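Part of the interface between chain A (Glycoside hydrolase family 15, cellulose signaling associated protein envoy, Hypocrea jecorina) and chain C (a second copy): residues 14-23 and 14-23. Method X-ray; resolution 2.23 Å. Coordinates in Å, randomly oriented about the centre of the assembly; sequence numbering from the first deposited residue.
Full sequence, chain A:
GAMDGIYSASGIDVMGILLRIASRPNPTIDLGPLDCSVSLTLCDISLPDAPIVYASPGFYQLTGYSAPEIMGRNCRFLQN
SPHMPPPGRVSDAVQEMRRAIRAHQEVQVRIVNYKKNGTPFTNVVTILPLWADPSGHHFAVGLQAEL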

# COMPACT_ATOMS: atom_id res chain seq x y z
N VAL A 14 0.50 2.24 -8.23
CA VAL A 14 1.37 1.16 -7.75
C VAL A 14 0.79 -0.20 -8.11
O VAL A 14 1.53 -1.11 -8.49
CB VAL A 14 1.62 1.19 -6.21
CG1 VAL A 14 2.31 -0.08 -5.80
CG2 VAL A 14 2.50 2.34 -5.83
N MET A 15 -0.52 -0.33 -7.97
CA MET A 15 -1.23 -1.53 -8.42
C MET A 15 -1.00 -1.97 -9.87
O MET A 15 -0.90 -3.17 -10.15
CB MET A 15 -2.73 -1.37 -8.16
CG MET A 15 -3.11 -2.01 -6.81
SD MET A 15 -4.58 -3.00 -6.92
CE MET A 15 -5.89 -1.77 -6.61
N GLY A 16 -0.91 -1.02 -10.80
CA GLY A 16 -0.43 -1.34 -12.14
C GLY A 16 0.90 -2.07 -12.10
O GLY A 16 1.13 -3.05 -12.82
N ILE A 17 1.79 -1.62 -11.21
CA ILE A 17 3.10 -2.25 -11.04
C ILE A 17 2.99 -3.63 -10.44
O ILE A 17 3.67 -4.56 -10.89
CB ILE A 17 4.02 -1.38 -10.15
CG1 ILE A 17 4.28 -0.02 -10.85
CG2 ILE A 17 5.34 -2.13 -9.85
CD1 ILE A 17 4.84 -0.16 -12.27
N LEU A 18 2.14 -3.77 -9.42
CA LEU A 18 1.81 -5.07 -8.84
C LEU A 18 1.32 -6.05 -9.91
O LEU A 18 1.74 -7.22 -9.94
CB LEU A 18 0.73 -4.92 -7.77
CG LEU A 18 1.05 -4.05 -6.54
CD1 LEU A 18 -0.06 -4.21 -5.50
CD2 LEU A 18 2.46 -4.36 -5.93
N LEU A 19 0.45 -5.57 -10.79
CA LEU A 19 -0.02 -6.40 -11.90
C LEU A 19 1.15 -6.93 -12.79
O LEU A 19 1.19 -8.10 -13.20
CB LEU A 19 -1.04 -5.61 -12.70
CG LEU A 19 -1.68 -6.25 -13.92
CD1 LEU A 19 -2.15 -7.72 -13.64
CD2 LEU A 19 -2.83 -5.34 -14.37
N ARG A 20 2.12 -6.07 -13.05
CA ARG A 20 3.25 -6.45 -13.86
C ARG A 20 4.09 -7.48 -13.14
O ARG A 20 4.56 -8.45 -13.74
CB ARG A 20 4.09 -5.21 -14.21
CG ARG A 20 3.33 -4.17 -15.05
CD ARG A 20 4.28 -3.05 -15.55
NE ARG A 20 3.51 -1.96 -16.15
CZ ARG A 20 4.01 -0.79 -16.52
NH1 ARG A 20 5.31 -0.55 -16.37
NH2 ARG A 20 3.23 0.15 -17.07
N ILE A 21 4.28 -7.29 -11.84
CA ILE A 21 4.99 -8.27 -11.06
C ILE A 21 4.35 -9.64 -11.23
O ILE A 21 5.03 -10.61 -11.56
CB ILE A 21 5.08 -7.84 -9.59
CG1 ILE A 21 6.06 -6.66 -9.49
CG2 ILE A 21 5.51 -9.02 -8.69
CD1 ILE A 21 6.02 -5.91 -8.20
N ALA A 22 3.03 -9.71 -11.05
CA ALA A 22 2.32 -10.99 -11.11
C ALA A 22 2.34 -11.60 -12.50
O ALA A 22 2.23 -12.82 -12.66
CB ALA A 22 0.88 -10.82 -10.63
N SER A 23 2.45 -10.74 -13.51
CA SER A 23 2.41 -11.18 -14.90
C SER A 23 3.75 -11.52 -15.51
O SER A 23 3.81 -11.83 -16.70
CB SER A 23 1.77 -10.10 -15.78
OG SER A 23 0.53 -9.67 -15.24
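Chain C (14-23) VMGILLRIAS

Residues 14-22 are helical in both chains, and the two copies of this segment pack against each other almost at right angles. The angle between their N-to-C directions is 92°, with a signed crossing angle of -92°, so the helices run neither parallel nor antiparallel, and their axes approach to 9.9 Å. The backbones come nearest at the same position in each copy, where the CA atoms of Leu19(A) and Leu19(C) lie 6.7 Å apart. Such a steep crossing confines the contact to a compact patch, in which the two stretches together bury 423 Å².

Regular i to i+4 hydrogen bonding maintains both helices. In chain C the series begins with Leu18(C) N to Val14(C) O, at 2.8 Å, and ends with Ser23(C) N to Leu19(C) O, at 3.2 Å, although Ser23(C) is itself the first residue to leave helical phi/psi. Chain A follows the same pattern, and near its C-terminal end Ser23(A) OG donates a hydrogen bond to Leu19(A) O at 2.7 Å, folding the serine hydroxyl back onto the last turn.

The centre of the contact is Leu19(C). Its CA-to-CB bond points sideways, but with chi1 in t and chi2 in p the end of the side chain comes nearer to chain A, where it enters a hole formed by Met15(A), Leu18(A), Leu19(A) and Ala22(A). These four residues are spaced as in a typical knob-into-hole site, on successive turns of one helical face. Leu19(C) CD2 lies 3.6 Å from Ala22(A) CB and 3.7 Å from Leu18(A) O, while Leu19(C) CD1 lies 4.0 Å from Leu19(A) CB and 3.8 Å from Leu19(A) N. The leucine thus packs against backbone as well as side chains. With 92 Å² covered, it has the largest buried area of any residue in the two stretches. Leu19(A) does not mirror this role: its CA-to-CB bond also points sideways, but only 33 Å² of the residue is covered.

Chain A answers with Met15(A), of which chain C covers 81 Å². Its sulfur reaches the surface of the opposing helix: Met15(A) SD is 3.7 Å from Leu18(C) CB and 3.7 Å from Ala22(C) CB, residues one turn apart, and 3.4 Å from Leu18(C) O. That carbonyl already accepts the backbone hydrogen bond from Ala22(C) N, and its approach to the sulfur is a packing contact. The small side chain of Ala22(C) points toward chain A and meets the thioether directly.

Leu18(A) points toward chain C and extends the apolar patch to Met15(C), with Leu18(A) CD1 3.5 Å from Met15(C) CB. No hydrogen bond crosses between the stretches, so the association here rests on apolar packing. Arg20(A) and Arg20(C) both point away, and Gly16(A) and Gly16(C) lie outside the contact, leaving the touching faces to methionine, leucine and alanine.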

# COMPACT_ATOMS: atom_id res chain seq x y z
N VAL C 14 -1.50 -7.87 1.84
CA VAL C 14 -2.45 -6.84 1.46
C VAL C 14 -2.42 -6.61 -0.04
O VAL C 14 -3.45 -6.44 -0.70
CB VAL C 14 -2.20 -5.51 2.21
CG1 VAL C 14 -3.20 -4.46 1.82
CG2 VAL C 14 -2.24 -5.75 3.73
N MET C 15 -1.23 -6.64 -0.61
CA MET C 15 -1.14 -6.22 -1.98
C MET C 15 -1.63 -7.37 -2.87
O MET C 15 -2.26 -7.12 -3.91
CB MET C 15 0.25 -5.66 -2.29
CG MET C 15 0.78 -4.65 -1.17
SD MET C 15 0.47 -2.85 -1.37
CE MET C 15 2.13 -2.21 -1.56
N GLY C 16 -1.44 -8.62 -2.44
CA GLY C 16 -2.06 -9.75 -3.14
C GLY C 16 -3.62 -9.71 -3.07
O GLY C 16 -4.33 -10.13 -4.00
N ILE C 17 -4.12 -9.24 -1.94
CA ILE C 17 -5.54 -8.92 -1.77
C ILE C 17 -6.00 -7.85 -2.77
O ILE C 17 -6.98 -8.04 -3.49
CB ILE C 17 -5.79 -8.47 -0.33
CG1 ILE C 17 -5.89 -9.71 0.57
CG2 ILE C 17 -7.01 -7.59 -0.21
CD1 ILE C 17 -6.00 -9.40 2.01
N LEU C 18 -5.28 -6.73 -2.82
CA LEU C 18 -5.60 -5.66 -3.77
C LEU C 18 -5.53 -6.11 -5.23
O LEU C 18 -6.35 -5.78 -6.05
CB LEU C 18 -4.64 -4.48 -3.58
CG LEU C 18 -4.86 -3.77 -2.26
CD1 LEU C 18 -3.81 -2.73 -2.05
CD2 LEU C 18 -6.26 -3.13 -2.19
N LEU C 19 -4.52 -6.87 -5.56
CA LEU C 19 -4.42 -7.31 -6.91
C LEU C 19 -5.62 -8.17 -7.32
O LEU C 19 -6.15 -8.01 -8.41
CB LEU C 19 -3.13 -8.07 -7.09
CG LEU C 19 -2.68 -8.27 -8.53
CD1 LEU C 19 -2.72 -6.94 -9.31
CD2 LEU C 19 -1.28 -8.90 -8.51
N ARG C 20 -6.04 -9.09 -6.46
CA ARG C 20 -7.20 -9.93 -6.79
C ARG C 20 -8.43 -9.05 -7.03
O ARG C 20 -9.22 -9.25 -7.99
CB ARG C 20 -7.48 -10.92 -5.66
CG ARG C 20 -7.12 -12.35 -5.97
CD ARG C 20 -6.80 -13.13 -4.70
NE ARG C 20 -7.81 -12.97 -3.65
CZ ARG C 20 -7.54 -13.05 -2.35
NH1 ARG C 20 -6.30 -13.29 -1.93
NH2 ARG C 20 -8.52 -12.89 -1.47
N ILE C 21 -8.57 -8.06 -6.17
CA ILE C 21 -9.63 -7.08 -6.28
C ILE C 21 -9.59 -6.35 -7.60
O ILE C 21 -10.61 -6.19 -8.27
CB ILE C 21 -9.57 -6.07 -5.13
CG1 ILE C 21 -10.29 -6.67 -3.92
CG2 ILE C 21 -10.23 -4.76 -5.55
CD1 ILE C 21 -9.82 -6.14 -2.58
N ALA C 22 -8.39 -5.90 -7.97
CA ALA C 22 -8.18 -5.15 -9.20
C ALA C 22 -8.73 -5.91 -10.40
O ALA C 22 -9.36 -5.31 -11.29
CB ALA C 22 -6.69 -4.86 -9.39
N SER C 23 -8.51 -7.23 -10.40
CA SER C 23 -8.89 -8.08 -11.52
C SER C 23 -10.19 -8.83 -11.31
O SER C 23 -10.43 -9.84 -11.97
CB SER C 23 -7.77 -9.10 -11.78
OG SER C 23 -6.61 -8.48 -12.35